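Local coordinates for uncharacterized protein (Bacteroides ovatus, PDB 4FXT), which is of unknown function but joins a transthyretin-like N-terminal domain to an E-set-like C-terminal domain, both built largely of beta strands, at residues 22-27 against 191-196; 130-135 against 179-184; 26-31 against 68-73. One frame throughout, in Å; residues are numbered along the deposited sequence.

Interactions 1 and 3 start from the same part of the chain: loop 22-27 leads straight into strand 28-33, and the contacts share G26 and S27. Interaction 3 closes within the N-terminal domain before interaction 2 opens, and the span of interaction 1, from that loop to the last strand, 192-200, of the C-terminal domain, encloses interaction 2. The latter pairs strands 127-135 and 176-185, the second being the sheet neighbour of 192-200. Centres of interactions 1 and 2 lie about 9 Å apart, those of 1 and 3 about 10 Å, and those of 2 and 3 about 18 Å. Interaction 1 thus sits between the other two, where R180, V23 and P71 carry contacts across the domain boundary.

Interaction 1: 22-27 against 191-196; sequences GVRSGS and YCYSQS
G22 and Y193 bring the two backbones together, their CA atoms 4.6 Å apart, while the touching parts run 124° apart from end to end. Y193 N donates to G22 O over 3.1 Å in a nearly straight bond, the donor standing well out of the carbonyl plane, as the two segments do not pair as regular strands here. G22 CA also lies against Y193 O, in a CA-H...O contact. Glycine suits this place because a CB would point at the other segment and fall against Y193 O. C192 SG touches the same G22 carbonyl oxygen, and the bent chain of Q195 has NE2 4.1 Å from G22 CA.

The contact lies on the boundary between the transthyretin-like domain, whose loop 22-27 follows strand 19-20, and the E-set-like domain, whose edge strand 192-200 receives it.

Y193 is the chief side chain here. Its CG is anti to the carbonyl carbon (chi1 -58°), and the ring extends obliquely beside the loop, with CD1 3.7 Å from V23 C and CE1 3.8 Å from R24 CB. R24 packs there by its CB while its far end turns away to a salt bridge with E190, a combination that suits a long, partly exposed arginine. Y193 OH meets the backbone N of E142.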
loop_
_atom_site.group_PDB
_atom_site.type_symbol
_atom_site.label_atom_id
_atom_site.label_comp_id
_atom_site.label_asym_id
_atom_site.label_seq_id
_atom_site.Cartn_x
_atom_site.Cartn_y
_atom_site.Cartn_z
ATOM N N GLY A 22 2.257 0.654 -1.380
ATOM C CA GLY A 22 1.091 1.276 -0.769
ATOM C C GLY A 22 0.141 0.255 -0.190
ATOM O O GLY A 22 -0.099 -0.803 -0.787
ATOM N N VAL A 23 -0.374 0.544 1.009
ATOM C CA VAL A 23 -1.296 -0.407 1.578
ATOM C C VAL A 23 -2.383 0.367 2.352
ATOM O O VAL A 23 -2.307 1.599 2.417
ATOM C CB VAL A 23 -0.517 -1.417 2.444
ATOM C CG1 VAL A 23 -0.064 -0.810 3.765
ATOM C CG2 VAL A 23 -1.355 -2.641 2.674
ATOM N N ARG A 24 -3.431 -0.343 2.854
ATOM C CA ARG A 24 -4.494 0.296 3.626
ATOM C C ARG A 24 -4.007 0.517 5.096
ATOM O O ARG A 24 -3.439 -0.397 5.714
ATOM C CB ARG A 24 -5.784 -0.529 3.572
ATOM C CG ARG A 24 -6.916 0.072 4.388
ATOM C CD ARG A 24 -8.216 -0.685 4.321
ATOM N NE ARG A 24 -8.105 -2.006 4.933
ATOM C CZ ARG A 24 -8.352 -2.274 6.209
ATOM N NH1 ARG A 24 -8.734 -1.309 7.038
ATOM N NH2 ARG A 24 -8.215 -3.507 6.668
ATOM N N SER A 25 -4.221 1.741 5.636
ATOM C CA SER A 25 -3.839 2.068 6.995
ATOM C C SER A 25 -4.584 1.145 7.930
ATOM O O SER A 25 -5.778 0.936 7.742
ATOM C CB SER A 25 -4.100 3.548 7.315
ATOM O OG SER A 25 -3.611 3.916 8.602
ATOM N N GLY A 26 -3.840 0.550 8.861
ATOM C CA GLY A 26 -4.311 -0.402 9.859
ATOM C C GLY A 26 -4.658 -1.778 9.334
ATOM O O GLY A 26 -5.552 -2.418 9.886
ATOM N N SER A 27 -3.962 -2.257 8.286
ATOM C CA SER A 27 -4.329 -3.557 7.717
ATOM C C SER A 27 -3.172 -4.568 7.657
ATOM O O SER A 27 -3.390 -5.783 7.769
ATOM C CB SER A 27 -4.843 -3.367 6.294
ATOM O OG SER A 27 -3.803 -2.930 5.440
ATOM N N TYR A 191 -6.396 -4.944 -0.703
ATOM C CA TYR A 191 -5.963 -4.326 -1.930
ATOM C C TYR A 191 -4.536 -3.869 -1.803
ATOM O O TYR A 191 -4.079 -3.534 -0.702
ATOM C CB TYR A 191 -6.856 -3.120 -2.305
ATOM C CG TYR A 191 -8.194 -3.381 -2.952
ATOM C CD1 TYR A 191 -9.259 -3.885 -2.212
ATOM C CD2 TYR A 191 -8.452 -2.962 -4.253
ATOM C CE1 TYR A 191 -10.506 -4.100 -2.788
ATOM C CE2 TYR A 191 -9.709 -3.145 -4.837
ATOM C CZ TYR A 191 -10.739 -3.705 -4.091
ATOM O OH TYR A 191 -11.990 -3.885 -4.629
ATOM N N CYS A 192 -3.856 -3.767 -2.922
ATOM C CA CYS A 192 -2.566 -3.138 -3.008
ATOM C C CYS A 192 -2.779 -1.799 -3.668
ATOM O O CYS A 192 -3.462 -1.728 -4.692
ATOM C CB CYS A 192 -1.536 -3.990 -3.732
ATOM S SG CYS A 192 0.073 -3.164 -3.913
ATOM N N TYR A 193 -2.256 -0.733 -3.070
ATOM C CA TYR A 193 -2.540 0.604 -3.547
ATOM C C TYR A 193 -1.338 1.386 -4.011
ATOM O O TYR A 193 -0.179 1.118 -3.678
ATOM C CB TYR A 193 -3.172 1.424 -2.401
ATOM C CG TYR A 193 -4.448 0.874 -1.796
ATOM C CD1 TYR A 193 -4.407 -0.052 -0.752
ATOM C CD2 TYR A 193 -5.693 1.349 -2.198
ATOM C CE1 TYR A 193 -5.575 -0.539 -0.175
ATOM C CE2 TYR A 193 -6.869 0.873 -1.625
ATOM C CZ TYR A 193 -6.804 -0.056 -0.603
ATOM O OH TYR A 193 -7.979 -0.488 -0.039
ATOM N N SER A 194 -1.671 2.441 -4.748
ATOM C CA SER A 194 -0.797 3.512 -5.180
ATOM C C SER A 194 -0.580 4.412 -4.011
ATOM O O SER A 194 -1.217 4.220 -2.965
ATOM C CB SER A 194 -1.435 4.245 -6.350
ATOM O OG SER A 194 -2.592 4.914 -5.874
ATOM N N GLN A 195 0.197 5.472 -4.187
ATOM C CA GLN A 195 0.324 6.414 -3.103
ATOM C C GLN A 195 -0.949 7.273 -3.044
ATOM O O GLN A 195 -1.622 7.420 -4.074
ATOM C CB GLN A 195 1.599 7.256 -3.263
ATOM C CG GLN A 195 2.875 6.473 -2.874
ATOM C CD GLN A 195 2.938 5.993 -1.405
ATOM O OE1 GLN A 195 2.675 6.763 -0.449
ATOM N NE2 GLN A 195 3.343 4.723 -1.192
ATOM N N SER A 196 -1.337 7.742 -1.814
ATOM C CA SER A 196 -2.475 8.655 -1.662
ATOM C C SER A 196 -1.989 10.036 -2.069
ATOM O O SER A 196 -1.092 10.551 -1.426
ATOM C CB SER A 196 -3.034 8.616 -0.259
ATOM O OG SER A 196 -4.127 9.509 -0.136
#

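Interaction 2: 130-135 against 179-184; sequences VGIYLG and ARVGVK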
loop_
_atom_site.group_PDB
_atom_site.type_symbol
_atom_site.label_atom_id
_atom_site.label_comp_id
_atom_site.label_asym_id
_atom_site.label_seq_id
_atom_site.Cartn_x
_atom_site.Cartn_y
_atom_site.Cartn_z
ATOM N N VAL A 130 -10.102 -3.666 -9.782
ATOM C CA VAL A 130 -9.298 -2.463 -9.776
ATOM C C VAL A 130 -10.239 -1.342 -9.373
ATOM O O VAL A 130 -11.337 -1.253 -9.910
ATOM C CB VAL A 130 -8.554 -2.206 -11.094
ATOM C CG1 VAL A 130 -7.737 -0.915 -11.011
ATOM C CG2 VAL A 130 -7.659 -3.394 -11.431
ATOM N N GLY A 131 -9.826 -0.528 -8.417
ATOM C CA GLY A 131 -10.617 0.594 -7.935
ATOM C C GLY A 131 -9.890 1.923 -7.877
ATOM O O GLY A 131 -8.686 1.962 -7.634
ATOM N N ILE A 132 -10.622 3.017 -8.148
ATOM C CA ILE A 132 -10.181 4.400 -7.989
ATOM C C ILE A 132 -10.954 4.939 -6.800
ATOM O O ILE A 132 -12.172 4.776 -6.751
ATOM C CB ILE A 132 -10.289 5.315 -9.246
ATOM C CG1 ILE A 132 -9.540 4.757 -10.470
ATOM C CG2 ILE A 132 -9.836 6.750 -8.951
ATOM C CD1 ILE A 132 -10.382 4.078 -11.312
ATOM N N TYR A 133 -10.252 5.538 -5.824
ATOM C CA TYR A 133 -10.883 6.045 -4.606
ATOM C C TYR A 133 -10.582 7.529 -4.422
ATOM O O TYR A 133 -9.479 7.978 -4.744
ATOM C CB TYR A 133 -10.386 5.233 -3.407
ATOM C CG TYR A 133 -10.595 3.742 -3.605
ATOM C CD1 TYR A 133 -11.848 3.165 -3.424
ATOM C CD2 TYR A 133 -9.546 2.912 -3.990
ATOM C CE1 TYR A 133 -12.065 1.809 -3.669
ATOM C CE2 TYR A 133 -9.742 1.552 -4.204
ATOM C CZ TYR A 133 -11.008 1.004 -4.048
ATOM O OH TYR A 133 -11.252 -0.323 -4.309
ATOM N N LEU A 134 -11.591 8.289 -3.968
ATOM C CA LEU A 134 -11.488 9.710 -3.601
ATOM C C LEU A 134 -11.874 9.860 -2.155
ATOM O O LEU A 134 -12.904 9.314 -1.761
ATOM C CB LEU A 134 -12.343 10.653 -4.485
ATOM C CG LEU A 134 -12.175 10.618 -6.041
ATOM C CD1 LEU A 134 -13.163 11.526 -6.698
ATOM C CD2 LEU A 134 -10.758 10.967 -6.485
ATOM N N GLY A 135 -11.042 10.547 -1.366
ATOM C CA GLY A 135 -11.267 10.763 0.062
ATOM C C GLY A 135 -11.017 12.184 0.524
ATOM O O GLY A 135 -10.359 12.960 -0.180
ATOM N N ALA A 179 -6.616 11.152 -3.792
ATOM C CA ALA A 179 -6.990 10.154 -4.783
ATOM C C ALA A 179 -6.055 8.998 -4.719
ATOM O O ALA A 179 -4.882 9.184 -4.372
ATOM C CB ALA A 179 -6.986 10.761 -6.165
ATOM N N ARG A 180 -6.556 7.797 -5.041
ATOM C CA ARG A 180 -5.740 6.588 -4.937
ATOM C C ARG A 180 -6.280 5.446 -5.806
ATOM O O ARG A 180 -7.489 5.335 -6.000
ATOM C CB ARG A 180 -5.736 6.151 -3.458
ATOM C CG ARG A 180 -4.476 5.481 -3.022
ATOM C CD ARG A 180 -4.529 5.197 -1.553
ATOM N NE ARG A 180 -3.285 4.574 -1.111
ATOM C CZ ARG A 180 -3.146 3.904 0.023
ATOM N NH1 ARG A 180 -4.189 3.716 0.822
ATOM N NH2 ARG A 180 -1.978 3.360 0.338
ATOM N N VAL A 181 -5.387 4.578 -6.279
ATOM C CA VAL A 181 -5.729 3.430 -7.127
ATOM C C VAL A 181 -5.384 2.161 -6.355
ATOM O O VAL A 181 -4.292 2.087 -5.790
ATOM C CB VAL A 181 -5.025 3.475 -8.522
ATOM C CG1 VAL A 181 -5.449 2.313 -9.394
ATOM C CG2 VAL A 181 -5.277 4.786 -9.246
ATOM N N GLY A 182 -6.311 1.193 -6.326
ATOM C CA GLY A 182 -6.132 -0.076 -5.628
ATOM C C GLY A 182 -6.389 -1.266 -6.511
ATOM O O GLY A 182 -7.320 -1.235 -7.299
ATOM N N VAL A 183 -5.594 -2.323 -6.407
ATOM C CA VAL A 183 -5.860 -3.565 -7.169
ATOM C C VAL A 183 -5.932 -4.720 -6.157
ATOM O O VAL A 183 -5.021 -4.856 -5.341
ATOM C CB VAL A 183 -4.857 -3.867 -8.340
ATOM C CG1 VAL A 183 -3.411 -3.816 -7.875
ATOM C CG2 VAL A 183 -5.141 -5.200 -9.012
ATOM N N LYS A 184 -7.027 -5.526 -6.202
ATOM C CA LYS A 184 -7.206 -6.688 -5.321
ATOM C C LYS A 184 -7.076 -8.000 -6.087
ATOM O O LYS A 184 -7.665 -8.148 -7.163
ATOM C CB LYS A 184 -8.552 -6.659 -4.614
ATOM C CG LYS A 184 -8.566 -7.709 -3.516
ATOM C CD LYS A 184 -9.867 -7.860 -2.821
ATOM C CE LYS A 184 -9.766 -8.924 -1.784
ATOM N NZ LYS A 184 -9.452 -10.233 -2.355
#
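The ring of Y133 fills the hollow made by two glycines, G131 and G182, which face each other across this antiparallel strand pair. Y133 CG is anti to its carbonyl carbon (chi1 -54°), and the ring leans along the sheet toward the glycine pair, setting CE2 4.1 Å from G182 N at the ring edge. A CB on G182 would press on that CE2, and one on G131 would run into Y133 OH; both positions therefore suit glycine. Y193 packs on the Y133 ring and Y191 lies against its hydroxyl.

The face bearing V130, I132, L134, A179, V181 and V183 is matched differently. L134 reaches over with CD2 to lie 3.8 Å from A179 CB, the large leucine beside a small alanine. V130 and V183 cross obliquely, CG2 to CG2 at 3.9 Å, and the other methyl of V130, CG1, meets V181 CG1 at 4.3 Å. The beta-branched valines and isoleucine suit an extended strand. F105 and V100 of strand 98-108 lie over A179, V181 and V183, and A163 and I165 of strand 160-166 over I132 and L134, consistent with the two-sheet sandwich of E-set domains.

Backbone bonds bind G131 to G182 and Y133 to R180, two to each pair; Y133 N to R180 O measures 2.8 Å. R180 extends on the face bearing Y133 and gives its guanidinium to the carbonyls of V23, S194 and T140. Apolar methyls line one face, while the buried arginine's charge on the other is probably eased by carbonyl oxygens, one of them from the N-terminal domain.

Interaction 3: 26-31 against 68-73; sequences GSSEFA and GNAPWE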
loop_
_atom_site.group_PDB
_atom_site.type_symbol
_atom_site.label_atom_id
_atom_site.label_comp_id
_atom_site.label_asym_id
_atom_site.label_seq_id
_atom_site.Cartn_x
_atom_site.Cartn_y
_atom_site.Cartn_z
ATOM N N GLY A 26 -3.840 0.550 8.861
ATOM C CA GLY A 26 -4.311 -0.402 9.859
ATOM C C GLY A 26 -4.658 -1.778 9.334
ATOM O O GLY A 26 -5.552 -2.418 9.886
ATOM N N SER A 27 -3.962 -2.257 8.286
ATOM C CA SER A 27 -4.329 -3.557 7.717
ATOM C C SER A 27 -3.172 -4.568 7.657
ATOM O O SER A 27 -3.390 -5.783 7.769
ATOM C CB SER A 27 -4.843 -3.367 6.294
ATOM O OG SER A 27 -3.803 -2.930 5.440
ATOM N N SER A 28 -1.955 -4.042 7.415
ATOM C CA SER A 28 -0.780 -4.865 7.188
ATOM C C SER A 28 0.257 -4.694 8.275
ATOM O O SER A 28 0.401 -3.615 8.875
ATOM C CB SER A 28 -0.178 -4.506 5.839
ATOM O OG SER A 28 -1.194 -4.675 4.866
ATOM N N GLU A 29 0.976 -5.801 8.525
ATOM C CA GLU A 29 1.991 -5.942 9.562
ATOM C C GLU A 29 3.140 -6.839 9.164
ATOM O O GLU A 29 3.083 -7.547 8.152
ATOM C CB GLU A 29 1.349 -6.561 10.815
ATOM C CG GLU A 29 0.225 -5.775 11.456
ATOM C CD GLU A 29 -0.599 -6.500 12.503
ATOM O OE1 GLU A 29 -0.142 -7.524 13.071
ATOM O OE2 GLU A 29 -1.723 -6.012 12.760
ATOM N N PHE A 30 4.167 -6.827 10.023
ATOM C CA PHE A 30 5.304 -7.736 10.092
ATOM C C PHE A 30 5.387 -8.219 11.543
ATOM O O PHE A 30 4.873 -7.549 12.441
ATOM C CB PHE A 30 6.639 -7.142 9.594
ATOM C CG PHE A 30 6.693 -6.608 8.189
ATOM C CD1 PHE A 30 6.370 -7.419 7.105
ATOM C CD2 PHE A 30 7.259 -5.371 7.928
ATOM C CE1 PHE A 30 6.450 -6.924 5.790
ATOM C CE2 PHE A 30 7.379 -4.892 6.617
ATOM C CZ PHE A 30 6.953 -5.659 5.558
ATOM N N ALA A 31 5.975 -9.380 11.779
ATOM C CA ALA A 31 6.156 -9.875 13.136
ATOM C C ALA A 31 7.627 -9.996 13.412
ATOM O O ALA A 31 8.396 -10.484 12.568
ATOM C CB ALA A 31 5.443 -11.201 13.346
ATOM N N GLY A 68 0.029 -11.975 8.217
ATOM C CA GLY A 68 -1.214 -11.234 8.287
ATOM C C GLY A 68 -1.962 -11.231 6.974
ATOM O O GLY A 68 -1.919 -12.218 6.241
ATOM N N ASN A 69 -2.660 -10.115 6.666
ATOM C CA ASN A 69 -3.502 -10.011 5.486
ATOM C C ASN A 69 -2.891 -9.110 4.425
ATOM O O ASN A 69 -3.564 -8.830 3.419
ATOM C CB ASN A 69 -4.861 -9.481 5.889
ATOM C CG ASN A 69 -5.590 -10.381 6.845
ATOM O OD1 ASN A 69 -5.837 -11.572 6.599
ATOM N ND2 ASN A 69 -6.013 -9.794 7.931
ATOM N N ALA A 70 -1.608 -8.715 4.609
ATOM C CA ALA A 70 -0.870 -7.851 3.678
ATOM C C ALA A 70 -1.008 -8.318 2.188
ATOM O O ALA A 70 -1.003 -9.535 1.916
ATOM C CB ALA A 70 0.590 -7.822 4.064
ATOM N N PRO A 71 -1.116 -7.367 1.223
ATOM C CA PRO A 71 -1.308 -7.758 -0.185
ATOM C C PRO A 71 -0.000 -8.184 -0.910
ATOM O O PRO A 71 0.201 -7.891 -2.108
ATOM C CB PRO A 71 -1.874 -6.499 -0.813
ATOM C CG PRO A 71 -1.258 -5.376 -0.012
ATOM C CD PRO A 71 -1.200 -5.900 1.394
ATOM N N TRP A 72 0.826 -8.976 -0.227
ATOM C CA TRP A 72 2.040 -9.530 -0.796
ATOM C C TRP A 72 2.264 -10.940 -0.283
ATOM O O TRP A 72 1.587 -11.352 0.665
ATOM C CB TRP A 72 3.253 -8.649 -0.488
ATOM C CG TRP A 72 3.407 -8.237 0.947
ATOM C CD1 TRP A 72 3.835 -9.009 1.991
ATOM C CD2 TRP A 72 3.297 -6.900 1.455
ATOM N NE1 TRP A 72 3.873 -8.258 3.146
ATOM C CE2 TRP A 72 3.582 -6.952 2.837
ATOM C CE3 TRP A 72 2.947 -5.659 0.879
ATOM C CZ2 TRP A 72 3.542 -5.807 3.648
ATOM C CZ3 TRP A 72 2.870 -4.539 1.689
ATOM C CH2 TRP A 72 3.190 -4.611 3.052
ATOM N N GLU A 73 3.206 -11.686 -0.912
ATOM C CA GLU A 73 3.552 -13.027 -0.474
ATOM C C GLU A 73 4.038 -12.997 0.958
ATOM O O GLU A 73 4.839 -12.129 1.322
ATOM C CB GLU A 73 4.601 -13.670 -1.376
ATOM C CG GLU A 73 4.112 -14.032 -2.760
ATOM C CD GLU A 73 5.101 -14.841 -3.577
ATOM O OE1 GLU A 73 6.331 -14.659 -3.408
ATOM O OE2 GLU A 73 4.632 -15.670 -4.389
#
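S28 and A70 mark the closest approach of the two backbones, CA to CA 4.6 Å, with the touching parts running 66° apart and no hydrogen bond passing between them. The contact is one of packing, S28 and F30 against A70, P71 and W72. With OG anti to the carbonyl carbon (chi1 -56°), S28 lays its hydroxyl against the other segment, where OG lies 3.4 Å from A70 CA and 3.7 Å from P71 CD. The proton of that hydroxyl is used within its own segment, S28 OG donating to S27 OG at 3.2 Å, and S27 OG in turn donates to R24 O. Serine suits this place by being slim enough to lie beside alanine and proline while still supplying a donor. An alanine here would probably leave S27 OG without the bond it accepts and open a small gap beside P71 CD.

In the transthyretin-like domain, strand 28-33 pairs with strand 60-68, and the chain turns away from that pairing in the loop that follows. The turn brings W72 back under A70, whose CB sits 3.3 Å above one face of the indole, offset toward the rim; P71 CD lies over the same face. The weak bond from W72 N to A70 O lies within this bend.

F30 meets the indole from the strand, CE1 lying 3.8 Å from W72 CZ2 and CZ 3.9 Å from the same atom. The centroids of the F30 ring and the W72 six-membered ring are 5.9 Å apart and the planes meet at 34°, an oblique pairing of two aromatic rings, neither stacked nor edge-to-face. Both aromatic side chains also touch A14 of strand 7-16, which belongs to the other sheet of the domain.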